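Local coordinates for aminopeptidase N family protein (Idiomarina loihiensis L2TR, PDB 4FGM) that probably acts as a zinc-dependent aminopeptidase of the M61 family, removing residues from the amino ends of peptides, at residues G322-D325 against E326-L330; V575-P578 against D579-K582. All coordinates share one frame; numbering follows the deposited sequence.

Contact 1 of 2, residues G322-D325 against E326-L330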
loop_
_atom_site.group_PDB
_atom_site.type_symbol
_atom_site.label_atom_id
_atom_site.label_comp_id
_atom_site.label_asym_id
_atom_site.label_seq_id
_atom_site.Cartn_x
_atom_site.Cartn_y
_atom_site.Cartn_z
ATOM N N GLY A 322 -20.243 6.437 -7.690
ATOM C CA GLY A 322 -21.180 5.571 -8.383
ATOM C C GLY A 322 -20.606 4.356 -9.090
ATOM O O GLY A 322 -21.235 3.825 -9.996
ATOM N N ILE A 323 -19.418 3.910 -8.694
ATOM C CA ILE A 323 -18.820 2.737 -9.325
ATOM C C ILE A 323 -19.422 1.479 -8.692
ATOM O O ILE A 323 -19.756 0.520 -9.389
ATOM C CB ILE A 323 -17.277 2.713 -9.143
ATOM C CG1 ILE A 323 -16.659 3.994 -9.714
ATOM C CG2 ILE A 323 -16.687 1.498 -9.842
ATOM C CD1 ILE A 323 -16.911 4.201 -11.183
ATOM N N ILE A 324 -19.565 1.497 -7.367
ATOM C CA ILE A 324 -20.141 0.370 -6.635
ATOM C C ILE A 324 -21.333 0.824 -5.787
ATOM O O ILE A 324 -21.352 1.952 -5.288
ATOM C CB ILE A 324 -19.107 -0.286 -5.697
ATOM C CG1 ILE A 324 -18.659 0.723 -4.638
ATOM C CG2 ILE A 324 -17.920 -0.811 -6.514
ATOM C CD1 ILE A 324 -17.798 0.135 -3.553
ATOM N N ASP A 325 -22.325 -0.048 -5.626
ATOM C CA ASP A 325 -23.503 0.292 -4.835
ATOM C C ASP A 325 -23.210 0.171 -3.342
ATOM O O ASP A 325 -22.101 -0.186 -2.949
ATOM C CB ASP A 325 -24.686 -0.607 -5.205
ATOM C CG ASP A 325 -24.413 -2.075 -4.947
ATOM O OD1 ASP A 325 -23.826 -2.407 -3.892
ATOM O OD2 ASP A 325 -24.805 -2.903 -5.796
ATOM N N GLU A 326 -24.208 0.457 -2.512
ATOM C CA GLU A 326 -24.020 0.393 -1.070
ATOM C C GLU A 326 -23.848 -1.030 -0.539
ATOM O O GLU A 326 -23.295 -1.224 0.542
ATOM C CB GLU A 326 -25.184 1.094 -0.345
ATOM C CG GLU A 326 -26.228 0.171 0.285
ATOM C CD GLU A 326 -27.165 -0.446 -0.727
ATOM O OE1 GLU A 326 -27.023 -0.154 -1.933
ATOM O OE2 GLU A 326 -28.048 -1.223 -0.311
ATOM N N LYS A 327 -24.325 -2.022 -1.288
ATOM C CA LYS A 327 -24.193 -3.409 -0.857
ATOM C C LYS A 327 -22.716 -3.804 -0.913
ATOM O O LYS A 327 -22.163 -4.326 0.057
ATOM C CB LYS A 327 -25.029 -4.330 -1.753
ATOM C CG LYS A 327 -26.548 -4.167 -1.612
ATOM C CD LYS A 327 -27.059 -4.694 -0.272
ATOM C CE LYS A 327 -28.581 -4.580 -0.153
ATOM N NZ LYS A 327 -29.026 -3.493 0.779
ATOM N N ARG A 328 -22.078 -3.546 -2.051
ATOM C CA ARG A 328 -20.662 -3.852 -2.214
ATOM C C ARG A 328 -19.837 -3.069 -1.211
ATOM O O ARG A 328 -18.913 -3.607 -0.589
ATOM C CB ARG A 328 -20.191 -3.498 -3.625
ATOM C CG ARG A 328 -20.485 -4.570 -4.639
ATOM C CD ARG A 328 -19.948 -4.215 -6.006
ATOM N NE ARG A 328 -19.877 -5.403 -6.846
ATOM C CZ ARG A 328 -19.048 -6.420 -6.631
ATOM N NH1 ARG A 328 -18.212 -6.393 -5.603
ATOM N NH2 ARG A 328 -19.061 -7.470 -7.440
ATOM N N TYR A 329 -20.169 -1.792 -1.053
ATOM C CA TYR A 329 -19.428 -0.958 -0.125
ATOM C C TYR A 329 -19.492 -1.474 1.310
ATOM O O TYR A 329 -18.462 -1.572 1.988
ATOM C CB TYR A 329 -19.924 0.490 -0.154
ATOM C CG TYR A 329 -19.233 1.302 0.911
ATOM C CD1 TYR A 329 -17.868 1.586 0.814
ATOM C CD2 TYR A 329 -19.895 1.650 2.085
ATOM C CE1 TYR A 329 -17.181 2.176 1.859
ATOM C CE2 TYR A 329 -19.217 2.241 3.140
ATOM C CZ TYR A 329 -17.857 2.494 3.024
ATOM O OH TYR A 329 -17.163 3.016 4.094
ATOM N N LEU A 330 -20.698 -1.799 1.773
ATOM C CA LEU A 330 -20.868 -2.278 3.145
ATOM C C LEU A 330 -20.203 -3.625 3.396
ATOM O O LEU A 330 -19.850 -3.940 4.533
ATOM C CB LEU A 330 -22.356 -2.335 3.526
ATOM C CG LEU A 330 -23.016 -0.984 3.846
ATOM C CD1 LEU A 330 -24.477 -1.205 4.203
ATOM C CD2 LEU A 330 -22.292 -0.301 5.007
#
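D325 and the backbone of K327 and R328 illustrate how an aspartate at the N-cap starts a helix, here 326-342. CB lies beside the backbone N of E326; CG stands between its own backbone N and carbonyl carbon (chi1 61°), which sets OD1 in front of the first-turn amides. OD1 takes two amides. R328 N meets it nearly along its C-O axis at 2.8 Å, with an N-H...O angle of 166°, whereas the bond from K327 N to the same OD1, at 2.7 Å, is bent to 117° and weak. Both amides point out of the helix start, where the positive end of the dipole would probably favour a charged carboxylate. OD2, the other tip, stays 5.6 Å from R328 NE, and the two charges do not touch. In the main chain, Y329 N reaches D325 O at 3.1 Å.

Just before the cap, I324 supplies the apolar part. Its CB and CG2 meet CD of R328, the two side chains crossing at about a right angle, while CD1 rests 4.0 Å from Y329 CB. Beyond CD the extended R328 chain carries NH1 to D262, a salt bridge. Within the first turn K327 NZ forms a salt bridge with E326 OE2 at 2.7 Å.

G322, with positive phi, closes the preceding helix 308-320 in a Schellman motif, and residues 322-325 form the short link from it to helix 326-342. I324 packs back on L318 and Y329 on Y312 and D315 of helix 308-320, and R328 reaches Q265 on helix 262-277, the helix that carries zinc ligands H273 and H277.

Contact 2 of 2, residues V575-P578 against D579-K582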
loop_
_atom_site.group_PDB
_atom_site.type_symbol
_atom_site.label_atom_id
_atom_site.label_comp_id
_atom_site.label_asym_id
_atom_site.label_seq_id
_atom_site.Cartn_x
_atom_site.Cartn_y
_atom_site.Cartn_z
ATOM N N VAL A 575 -28.125 -2.187 5.409
ATOM C CA VAL A 575 -28.960 -1.017 5.608
ATOM C C VAL A 575 -30.393 -1.498 5.813
ATOM O O VAL A 575 -30.964 -2.160 4.950
ATOM C CB VAL A 575 -28.878 -0.062 4.386
ATOM C CG1 VAL A 575 -28.786 -0.863 3.107
ATOM C CG2 VAL A 575 -30.097 0.845 4.348
ATOM N N GLU A 576 -30.961 -1.183 6.973
ATOM C CA GLU A 576 -32.325 -1.586 7.294
ATOM C C GLU A 576 -33.277 -0.391 7.370
ATOM O O GLU A 576 -34.493 -0.556 7.297
ATOM C CB GLU A 576 -32.343 -2.360 8.616
ATOM C CG GLU A 576 -31.898 -3.821 8.514
ATOM C CD GLU A 576 -33.006 -4.743 8.020
ATOM O OE1 GLU A 576 -34.132 -4.659 8.557
ATOM O OE2 GLU A 576 -32.751 -5.559 7.108
ATOM N N GLN A 577 -32.712 0.807 7.512
ATOM C CA GLN A 577 -33.487 2.044 7.588
ATOM C C GLN A 577 -32.902 3.059 6.607
ATOM O O GLN A 577 -32.219 4.003 7.004
ATOM C CB GLN A 577 -33.441 2.601 9.013
ATOM C CG GLN A 577 -34.719 2.394 9.806
ATOM C CD GLN A 577 -35.886 3.183 9.233
ATOM O OE1 GLN A 577 -35.812 4.405 9.090
ATOM N NE2 GLN A 577 -36.971 2.487 8.905
ATOM N N PRO A 578 -33.178 2.877 5.305
ATOM C CA PRO A 578 -32.705 3.731 4.209
ATOM C C PRO A 578 -32.806 5.232 4.442
ATOM O O PRO A 578 -31.845 5.972 4.207
ATOM C CB PRO A 578 -33.563 3.282 3.031
ATOM C CG PRO A 578 -33.793 1.839 3.324
ATOM C CD PRO A 578 -34.115 1.861 4.794
ATOM N N ASP A 579 -33.968 5.679 4.904
ATOM C CA ASP A 579 -34.190 7.099 5.132
ATOM C C ASP A 579 -33.311 7.718 6.215
ATOM O O ASP A 579 -33.329 8.931 6.414
ATOM C CB ASP A 579 -35.669 7.343 5.434
ATOM C CG ASP A 579 -36.577 6.812 4.336
ATOM O OD1 ASP A 579 -36.063 6.518 3.233
ATOM O OD2 ASP A 579 -37.801 6.695 4.569
ATOM N N LYS A 580 -32.532 6.896 6.908
ATOM C CA LYS A 580 -31.649 7.419 7.946
ATOM C C LYS A 580 -30.223 7.601 7.417
ATOM O O LYS A 580 -29.362 8.147 8.110
ATOM C CB LYS A 580 -31.645 6.492 9.169
ATOM C CG LYS A 580 -33.021 6.311 9.809
ATOM C CD LYS A 580 -32.956 5.560 11.132
ATOM C CE LYS A 580 -32.283 6.393 12.210
ATOM N NZ LYS A 580 -32.264 5.695 13.527
ATOM N N LEU A 581 -29.988 7.155 6.182
ATOM C CA LEU A 581 -28.676 7.270 5.545
ATOM C C LEU A 581 -28.229 8.723 5.413
ATOM O O LEU A 581 -27.049 9.034 5.555
ATOM C CB LEU A 581 -28.694 6.628 4.154
ATOM C CG LEU A 581 -28.034 5.263 3.924
ATOM C CD1 LEU A 581 -27.247 4.838 5.152
ATOM C CD2 LEU A 581 -29.093 4.236 3.580
ATOM N N LYS A 582 -29.181 9.607 5.138
ATOM C CA LYS A 582 -28.897 11.029 4.991
ATOM C C LYS A 582 -27.777 11.333 4.002
ATOM O O LYS A 582 -26.949 12.214 4.244
ATOM C CB LYS A 582 -28.544 11.646 6.347
ATOM C CG LYS A 582 -29.628 12.523 6.951
ATOM C CD LYS A 582 -30.509 11.757 7.924
ATOM C CE LYS A 582 -31.319 12.711 8.810
ATOM N NZ LYS A 582 -32.269 13.575 8.045
#
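With CG anti to its own carbonyl carbon (chi1 -60°), K580 carries CG and CD across the side chain of Q577. The bend at chi2 (-66°) in Q577 sets OE1 beside K580 CG. The two side chains meet around a short 3-10 turn that follows strand 570-575, a compact way of reversing the chain at a surface. K580 CD lies 3.7 Å from Q577 CB, and K580 CG is 3.5 Å from Q577 OE1, so the contact is made by the aliphatic part of the lysine. Its amino end leads away from Q577 and makes a weak hydrogen bond with Q457 O.

Two successive backbone bonds, each spanning three residues, define the turn. K580 N donates to Q577 O at 2.9 Å, and L581 N donates to P578 O at 3.0 Å. Both donors stand well above the carbonyl planes, as the tight winding brings each amide over the carbonyl it uses. P578 fits the start of such a turn: it has no N-H to give, and its ring holds phi in the range such a turn needs.

On the inner side, L581 folds back toward the strand end. Its side chain crosses that of V575 at about a right angle, which joins the turn to the strand it leaves. L581 CD2 touches both V575 CG2, at 3.6 Å, and P578 O, at 3.3 Å.

In the fold
Contact 1 and contact 2 solve the same local problem, turning the chain with bonds a few residues apart, but in different settings. Contact 1 is partly buried among helices of the zinc-binding region, the side chain of Y329 being about 12 Å from that of the zinc ligand H273; a carboxylate holds its helix start and R328 is salt-bridged to D262. Contact 2 is a surface turn remote from the annotated sites, built from main-chain bonds with light apolar packing. Their centres are about 14 Å apart, and they touch directly: V575 CG1 lies 3.5 Å from K327 NZ, and V575 N packs against L330 CD1, joining the end of strand 570-575 to helix 326-342.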